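PDB 6Z8H: variant surface glycoprotein MITat 1.13 from Trypanosoma brucei, which probably forms, with many identical copies, the dense GPI-anchored coat on the parasite surface that antigenic variation renews to evade host immunity. Local coordinates for the interface of chains A and B. Coordinates in Å, arbitrary orientation; residue numbers count along the deposited sequence, not the author numbering. Chains: chain A/B, Variant surface glycoprotein MITat 1.13.

Contact 1: the interface of chains A and B. Residues chain A 81-82, 85, 88, 299, 303; chain B 376, 379-380, 383.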
# COMPACT_ATOMS: atom_id res chain seq x y z
N GLN A 81 -6.34 -33.19 27.12
CA GLN A 81 -7.31 -32.94 26.06
C GLN A 81 -8.54 -32.23 26.59
O GLN A 81 -9.11 -31.36 25.92
CB GLN A 81 -7.74 -34.24 25.41
CG GLN A 81 -6.73 -34.96 24.61
CD GLN A 81 -7.29 -36.27 24.07
OE1 GLN A 81 -7.62 -37.17 24.84
NE2 GLN A 81 -7.44 -36.36 22.76
N ARG A 82 -8.99 -32.62 27.78
CA ARG A 82 -10.19 -31.99 28.31
C ARG A 82 -9.96 -30.50 28.60
O ARG A 82 -10.92 -29.74 28.55
CB ARG A 82 -10.64 -32.72 29.57
CG ARG A 82 -11.20 -34.11 29.29
CD ARG A 82 -11.52 -34.79 30.59
NE ARG A 82 -11.96 -36.17 30.41
CZ ARG A 82 -13.21 -36.52 30.10
NH1 ARG A 82 -14.13 -35.59 29.87
NH2 ARG A 82 -13.52 -37.79 29.99
N LEU A 85 -10.11 -28.90 24.75
CA LEU A 85 -11.37 -28.86 24.00
C LEU A 85 -12.17 -27.57 24.15
O LEU A 85 -12.70 -27.09 23.14
CB LEU A 85 -12.21 -30.10 24.30
CG LEU A 85 -11.58 -31.43 23.94
CD1 LEU A 85 -12.61 -32.56 24.14
CD2 LEU A 85 -11.03 -31.48 22.54
N LEU A 88 -11.23 -24.80 21.56
CA LEU A 88 -11.16 -24.96 20.10
C LEU A 88 -12.22 -24.15 19.36
O LEU A 88 -11.91 -23.45 18.40
CB LEU A 88 -11.30 -26.43 19.74
CG LEU A 88 -10.05 -27.28 19.92
CD1 LEU A 88 -10.38 -28.78 19.88
CD2 LEU A 88 -9.05 -27.02 18.87
N MET A 299 -18.39 -26.12 26.45
CA MET A 299 -17.42 -27.21 26.42
C MET A 299 -16.73 -27.43 27.76
O MET A 299 -16.30 -28.56 28.03
CB MET A 299 -16.47 -27.04 25.23
CG MET A 299 -15.55 -28.20 24.95
SD MET A 299 -16.37 -29.79 24.74
CE MET A 299 -17.22 -29.61 23.18
N ALA A 303 -16.78 -31.27 28.73
CA ALA A 303 -15.50 -31.95 28.80
C ALA A 303 -14.91 -31.99 30.20
O ALA A 303 -14.15 -32.91 30.50
CB ALA A 303 -14.49 -31.26 27.86
N ALA B 376 -13.84 -30.24 18.28
CA ALA B 376 -13.91 -30.45 19.72
C ALA B 376 -14.91 -31.54 20.07
O ALA B 376 -14.66 -32.39 20.93
CB ALA B 376 -14.33 -29.15 20.40
N LEU B 379 -13.62 -35.05 19.16
CA LEU B 379 -12.61 -35.56 20.07
C LEU B 379 -13.23 -35.95 21.40
O LEU B 379 -12.84 -36.95 22.01
CB LEU B 379 -11.51 -34.53 20.27
CG LEU B 379 -10.64 -34.31 19.03
CD1 LEU B 379 -9.69 -33.15 19.27
CD2 LEU B 379 -9.87 -35.57 18.62
N LEU B 380 -14.20 -35.16 21.87
CA LEU B 380 -14.91 -35.52 23.09
C LEU B 380 -15.64 -36.84 22.92
O LEU B 380 -15.67 -37.66 23.85
CB LEU B 380 -15.92 -34.44 23.44
CG LEU B 380 -16.67 -34.72 24.73
CD1 LEU B 380 -15.70 -34.77 25.88
CD2 LEU B 380 -17.77 -33.70 24.95
N ILE B 383 -13.19 -39.57 23.46
CA ILE B 383 -12.88 -39.71 24.89
C ILE B 383 -14.04 -40.38 25.62
O ILE B 383 -13.86 -41.31 26.42
CB ILE B 383 -12.52 -38.34 25.50
CG1 ILE B 383 -11.27 -37.75 24.83
CG2 ILE B 383 -12.32 -38.49 27.02
CD1 ILE B 383 -10.99 -36.28 25.18
O HOH W 1 -9.81 -37.99 21.38
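B:Ile383 presses against A:Gln81 and A:Arg82 where helix 368-383, the last one modelled, of one subunit lies against the long helix 78-129 of the other, in the helical dimer interface of this variant surface glycoprotein. From its CB two branches part. The short one, CG2, lies anti to the backbone N and touches the guanidinium of A:Arg82, with NH2 3.3 Å from CG2. The long branch, with CG1 anti to the carbonyl carbon (chi1 -62°), runs past the side chain of A:Gln81 in the opposite direction: CG1 is 3.7 Å from the amide oxygen OE1, and the tip CD1 comes to 3.5 Å from OE1 of A:Gln81 and also rests on its CB. The guanidinium is steadied within its own subunit, because NH1 donates to the carbonyl O of A:Ala303 at 2.8 Å, close to the guanidinium plane. NE2 of A:Gln81 reaches O of B:Leu379 through a water, a long bridge at this margin. One helical turn further, A:Leu85 spreads its methyls: CD2 meets CB of B:Leu379 at 3.8 Å and CD1 meets CB of B:Leu380 at 3.9 Å. B:Ala376 fits its small CB between A:Leu88 and A:Met299, whose CE caps it at 4.0 Å.

Contact 2: the interface of chains A and B. Residues chain A 372-373, 376-377, 380; chain B 85, 88, 299.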
# COMPACT_ATOMS: atom_id res chain seq x y z
N GLY A 372 0.90 -30.42 10.70
CA GLY A 372 0.06 -31.16 9.77
C GLY A 372 0.50 -32.60 9.60
O GLY A 372 -0.34 -33.51 9.57
N ASP A 373 1.81 -32.81 9.40
CA ASP A 373 2.35 -34.17 9.31
C ASP A 373 2.01 -34.95 10.57
O ASP A 373 1.61 -36.13 10.51
CB ASP A 373 3.87 -34.10 9.14
CG ASP A 373 4.48 -35.38 8.67
OD1 ASP A 373 3.74 -36.29 8.27
OD2 ASP A 373 5.72 -35.48 8.66
N ALA A 376 -1.67 -36.09 10.51
CA ALA A 376 -1.87 -37.25 9.65
C ALA A 376 -1.35 -38.52 10.32
O ALA A 376 -1.99 -39.57 10.25
CB ALA A 376 -1.18 -37.00 8.31
N ARG A 377 -0.17 -38.43 10.94
CA ARG A 377 0.45 -39.62 11.54
C ARG A 377 -0.34 -40.09 12.75
O ARG A 377 -0.51 -41.31 12.95
CB ARG A 377 1.91 -39.30 11.89
CG ARG A 377 2.80 -39.09 10.66
CD ARG A 377 4.18 -38.48 10.99
NE ARG A 377 5.03 -38.52 9.80
CZ ARG A 377 5.93 -39.48 9.54
NH1 ARG A 377 6.16 -40.46 10.40
NH2 ARG A 377 6.61 -39.46 8.42
N LEU A 380 -3.45 -41.80 11.42
CA LEU A 380 -3.11 -43.09 10.84
C LEU A 380 -2.87 -44.10 11.95
O LEU A 380 -3.30 -45.26 11.87
CB LEU A 380 -1.87 -42.96 9.95
CG LEU A 380 -1.38 -44.23 9.25
CD1 LEU A 380 -2.49 -44.81 8.40
CD2 LEU A 380 -0.14 -43.96 8.46
N LEU B 85 -5.60 -38.45 4.22
CA LEU B 85 -4.34 -38.27 4.95
C LEU B 85 -3.19 -37.78 4.08
O LEU B 85 -2.44 -36.91 4.53
CB LEU B 85 -3.98 -39.53 5.75
CG LEU B 85 -4.90 -39.92 6.91
CD1 LEU B 85 -4.33 -41.14 7.62
CD2 LEU B 85 -5.16 -38.78 7.85
N LEU B 88 -3.50 -34.07 3.55
CA LEU B 88 -3.36 -33.20 4.70
C LEU B 88 -1.93 -32.73 4.86
O LEU B 88 -1.68 -31.54 5.04
CB LEU B 88 -3.87 -33.98 5.91
CG LEU B 88 -4.30 -33.14 7.11
CD1 LEU B 88 -5.31 -33.87 8.01
CD2 LEU B 88 -3.09 -32.81 7.94
N MET B 299 3.14 -40.21 2.24
CA MET B 299 1.89 -40.46 2.94
C MET B 299 0.98 -41.39 2.14
O MET B 299 0.18 -42.11 2.72
CB MET B 299 1.18 -39.14 3.28
CG MET B 299 0.07 -39.29 4.31
SD MET B 299 0.60 -39.72 5.95
CE MET B 299 1.75 -38.44 6.41
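OD1 of A:Asp373 is touched from two subunits: NE of A:Arg377 binds it in a salt bridge at 3.0 Å, and the methyl CE of B:Met299 comes to 3.5 Å from the same carboxylate oxygen. Both charged residues belong to helix 368-383, one turn apart, in a variant surface glycoprotein dimer whose subunits meet here through helices. The arginine N-H points at OD1 with an angle of 149° at the hydrogen; OD1 lies in the guanidinium plane, yet NE sits above the plane of the carboxylate. A second bond from NE to OD2 is weak. This pairing probably offsets the carboxylate's charge beside the largely apolar side chains of this patch. B:Met299 leaves its backbone with CG anti to N (chi1 -164°) and then bends at both following torsions, a curl that lays the thioether over A:Ala376, with CE 3.8 Å from the alanine CB and SD also touching that methyl. Alongside, B:Leu85 turns CD1 against CB of A:Leu380 at 3.8 Å, the two side chains crossing at a slant, while its other methyl, CD2, lies 4.1 Å from CA of A:Ala376. Further along the same long helix, 78-129, B:Leu88 also has CG anti to its backbone N, and CD2 pushes up to the carbonyl O of A:Gly372 at 3.3 Å, a close contact of methyl and oxygen rather than a bond.

Contact 3: the interface of chains A and B. Residues chain A 136, 149, 152, 155, 157; chain B 197, 224, 249-250, 252.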
# COMPACT_ATOMS: atom_id res chain seq x y z
N ALA A 136 13.30 37.98 -13.28
CA ALA A 136 14.14 38.56 -14.33
C ALA A 136 14.31 40.02 -13.99
O ALA A 136 13.31 40.72 -13.82
CB ALA A 136 13.44 38.44 -15.67
N LYS A 149 21.51 40.18 -23.50
CA LYS A 149 21.47 39.37 -22.29
C LYS A 149 22.27 39.98 -21.15
O LYS A 149 21.94 39.75 -19.98
CB LYS A 149 21.96 37.95 -22.59
CG LYS A 149 22.25 37.06 -21.36
CD LYS A 149 21.01 36.58 -20.69
CE LYS A 149 21.34 35.73 -19.46
NZ LYS A 149 22.13 34.50 -19.76
N PHE A 152 20.45 41.67 -18.29
CA PHE A 152 19.66 40.86 -17.37
C PHE A 152 20.58 40.44 -16.24
O PHE A 152 21.32 39.46 -16.35
CB PHE A 152 19.10 39.63 -18.06
CG PHE A 152 17.99 39.92 -19.02
CD1 PHE A 152 18.24 40.48 -20.27
CD2 PHE A 152 16.68 39.67 -18.65
CE1 PHE A 152 17.20 40.71 -21.14
CE2 PHE A 152 15.65 39.90 -19.52
CZ PHE A 152 15.90 40.43 -20.75
N THR A 155 18.46 36.65 -13.26
CA THR A 155 17.80 35.70 -14.12
C THR A 155 17.51 34.43 -13.35
O THR A 155 17.66 33.32 -13.88
CB THR A 155 18.66 35.33 -15.32
OG1 THR A 155 19.95 34.92 -14.85
CG2 THR A 155 18.80 36.48 -16.23
N LEU A 157 14.72 33.39 -12.61
CA LEU A 157 13.42 32.89 -13.04
C LEU A 157 13.52 31.43 -13.44
O LEU A 157 14.37 31.04 -14.25
CB LEU A 157 12.89 33.71 -14.21
CG LEU A 157 11.40 33.57 -14.52
CD1 LEU A 157 10.53 34.17 -13.42
CD2 LEU A 157 11.02 34.16 -15.85
N LEU B 197 14.14 31.17 -18.91
CA LEU B 197 13.71 32.55 -19.12
C LEU B 197 13.66 32.75 -20.63
O LEU B 197 14.70 32.79 -21.29
CB LEU B 197 14.66 33.53 -18.46
CG LEU B 197 14.51 35.00 -18.88
CD1 LEU B 197 13.12 35.53 -18.58
CD2 LEU B 197 15.57 35.86 -18.22
N LEU B 224 8.66 38.65 -21.35
CA LEU B 224 9.46 37.77 -20.50
C LEU B 224 8.56 36.64 -20.03
O LEU B 224 7.49 36.89 -19.48
CB LEU B 224 9.99 38.51 -19.28
CG LEU B 224 10.91 39.70 -19.57
CD1 LEU B 224 11.45 40.40 -18.33
CD2 LEU B 224 12.07 39.23 -20.44
N ILE B 249 17.02 32.63 -23.00
CA ILE B 249 18.31 33.29 -22.82
C ILE B 249 19.00 32.88 -21.53
O ILE B 249 20.16 33.25 -21.31
CB ILE B 249 18.18 34.82 -22.93
CG1 ILE B 249 17.28 35.42 -21.85
CG2 ILE B 249 17.65 35.19 -24.31
CD1 ILE B 249 17.38 36.93 -21.74
N HIS B 250 18.34 32.11 -20.67
CA HIS B 250 18.95 31.62 -19.44
C HIS B 250 18.17 30.40 -18.99
O HIS B 250 16.96 30.32 -19.22
CB HIS B 250 18.91 32.69 -18.33
CG HIS B 250 19.90 32.45 -17.24
ND1 HIS B 250 21.22 32.84 -17.33
CD2 HIS B 250 19.76 31.85 -16.04
CE1 HIS B 250 21.85 32.46 -16.24
NE2 HIS B 250 20.99 31.86 -15.43
N ASN B 252 17.69 27.65 -15.42
CA ASN B 252 17.96 27.33 -14.02
C ASN B 252 17.43 25.93 -13.72
O ASN B 252 16.55 25.41 -14.40
CB ASN B 252 17.30 28.32 -13.07
CG ASN B 252 18.02 29.60 -13.00
OD1 ASN B 252 19.14 29.69 -12.50
ND2 ASN B 252 17.39 30.64 -13.50
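A:Phe152 and B:Ile249 meet in the tightly packed half of this strand-rich contact, at the end of the variant surface glycoprotein dimer far from helix 368-383 of either subunit. The methyl CD1 of B:Ile249 stands over the middle of the phenyl face, 3.8 Å from the ring centroid, a CH-pi contact. It gets there with CG1 in the crowded position between backbone N and carbonyl carbon (chi1 62°). B:Leu224 comes in the ring plane instead, its CD2 at the edge 3.8 Å from CE2 of A:Phe152. B:Leu197 divides its methyls, CD1 going to CD2 of A:Leu157 at 3.7 Å and CD2 to the methyl of A:Thr155, while A:Ala136 adds its CB against B:Leu224. The other half is looser and more polar, held largely by directed bonds, with some carbon contact from CD of A:Lys149 and CB of A:Thr155. A:Lys149 kinks twice along its chain, which swings NZ to O of B:Ile249 at 2.8 Å and to ND1 of B:His250 at 3.1 Å. NZ lies in the imidazole plane, as suits donation to ND1. Over the face of that imidazole stands OG1 of A:Thr155, above its centre. The amide ND2 of B:Asn252 donates to backbone carbonyls: to O of A:Thr155 at 2.7 Å, in the carbonyl plane on a lone pair, and to O of A:Leu157 at 3.1 Å, from above that carbonyl's plane.

Contact 4: the interface of chains A and B. Residues chain A 146-149; chain B 211-212, 239-240, 243.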
# COMPACT_ATOMS: atom_id res chain seq x y z
N ARG A 146 19.19 50.14 -25.39
CA ARG A 146 19.42 48.89 -26.10
C ARG A 146 19.44 47.71 -25.11
O ARG A 146 19.63 47.87 -23.89
CB ARG A 146 20.70 48.96 -26.93
CG ARG A 146 20.63 50.04 -28.02
CD ARG A 146 21.79 49.94 -29.00
NE ARG A 146 21.62 50.78 -30.19
CZ ARG A 146 22.56 50.95 -31.11
NH1 ARG A 146 23.72 50.31 -30.98
NH2 ARG A 146 22.35 51.76 -32.14
N LEU A 147 19.24 46.50 -25.63
CA LEU A 147 19.09 45.34 -24.76
C LEU A 147 19.84 44.16 -25.35
O LEU A 147 19.66 43.82 -26.53
CB LEU A 147 17.60 45.00 -24.58
CG LEU A 147 17.22 43.99 -23.49
CD1 LEU A 147 17.83 44.39 -22.18
CD2 LEU A 147 15.72 43.93 -23.41
N THR A 148 20.68 43.54 -24.52
CA THR A 148 21.19 42.20 -24.77
C THR A 148 21.12 41.45 -23.46
O THR A 148 20.75 42.00 -22.42
CB THR A 148 22.65 42.17 -25.27
OG1 THR A 148 23.54 42.44 -24.17
CG2 THR A 148 22.87 43.13 -26.44
N LYS A 149 21.51 40.18 -23.50
CA LYS A 149 21.47 39.37 -22.29
C LYS A 149 22.27 39.98 -21.15
O LYS A 149 21.94 39.75 -19.98
CB LYS A 149 21.96 37.95 -22.59
CG LYS A 149 22.25 37.06 -21.36
CD LYS A 149 21.01 36.58 -20.69
CE LYS A 149 21.34 35.73 -19.46
NZ LYS A 149 22.13 34.50 -19.76
N CYS B 211 16.29 44.88 -30.42
CA CYS B 211 16.65 45.82 -29.37
C CYS B 211 18.15 45.93 -29.14
O CYS B 211 18.58 46.79 -28.37
CB CYS B 211 15.95 45.41 -28.06
SG CYS B 211 14.19 45.61 -28.16
N HIS B 212 18.97 45.08 -29.78
CA HIS B 212 20.40 45.25 -29.60
C HIS B 212 20.94 46.41 -30.45
O HIS B 212 21.99 46.95 -30.12
CB HIS B 212 21.17 43.95 -29.89
CG HIS B 212 21.46 43.70 -31.33
ND1 HIS B 212 20.47 43.49 -32.27
CD2 HIS B 212 22.64 43.61 -32.00
CE1 HIS B 212 21.03 43.31 -33.46
NE2 HIS B 212 22.34 43.38 -33.32
N TRP B 239 20.18 35.31 -29.71
CA TRP B 239 19.21 36.31 -29.29
C TRP B 239 19.84 37.69 -29.24
O TRP B 239 19.19 38.67 -29.59
CB TRP B 239 18.62 35.97 -27.93
CG TRP B 239 17.47 36.82 -27.56
CD1 TRP B 239 16.19 36.72 -28.02
CD2 TRP B 239 17.47 37.91 -26.62
NE1 TRP B 239 15.40 37.66 -27.42
CE2 TRP B 239 16.16 38.41 -26.57
CE3 TRP B 239 18.45 38.52 -25.85
CZ2 TRP B 239 15.80 39.48 -25.75
CZ3 TRP B 239 18.08 39.54 -25.00
CH2 TRP B 239 16.78 40.03 -24.98
N ASN B 240 21.09 37.78 -28.76
CA ASN B 240 21.76 39.08 -28.62
C ASN B 240 21.94 39.81 -29.95
O ASN B 240 22.22 41.01 -29.95
CB ASN B 240 23.13 38.88 -27.95
CG ASN B 240 23.03 38.59 -26.46
OD1 ASN B 240 21.97 38.76 -25.85
ND2 ASN B 240 24.15 38.17 -25.86
N THR B 243 16.90 40.20 -31.03
CA THR B 243 16.08 40.00 -29.84
C THR B 243 14.61 39.85 -30.17
O THR B 243 13.84 39.44 -29.30
CB THR B 243 16.26 41.16 -28.86
OG1 THR B 243 15.69 42.35 -29.41
CG2 THR B 243 17.72 41.41 -28.55
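A:Leu147 and B:Cys211 join through their backbones where an extended loop of one variant surface glycoprotein subunit lies across loops of its dimer partner. N of A:Leu147 donates a hydrogen bond to O of B:Cys211 at 2.8 Å, and two residues on, N of A:Lys149 donates to the side-chain OD1 of B:Asn240, also at 2.8 Å. This second bond is fairly straight, 162° at the hydrogen, although the N-H approaches from above the amide plane. On the receiving side OG1 of B:Thr243 accepts from N of B:Cys211 at 2.8 Å, a second-shell bond that helps to place the cysteine backbone. Apolar contacts fill in around these. CB of A:Thr148 rests 3.8 Å from CG of B:Asn240, and its methyl CG2, anti to the carbonyl carbon, leans on CB of B:His212 at 3.9 Å. CB of A:Leu147 meets CB of B:Cys211 at the same separation. The aromatic contribution is edge-on: CZ3 of the B:Trp239 indole points at N of A:Lys149 from 3.8 Å with that atom in the ring plane, while CB of B:Thr243 covers one face toward the rim.

Contacts 1 and 2 are near-twins under the dimer's two-fold symmetry, with the chains exchanged: each sets helix 368-383 of one subunit against helix 78-129 and helix 294-304 (296-304 in chain B) of the other, and their C-alpha centres lie about 21 Å apart. Contacts 3 and 4 sit at the opposite end of the elongated dimer, about 12 Å from each other and joined by A:Lys149, whose side chain serves contact 3 and whose backbone serves contact 4. Some 84 Å separates the centres of contacts 1 and 3, so the subunits are fastened at both ends of the long helices, which should resist splaying.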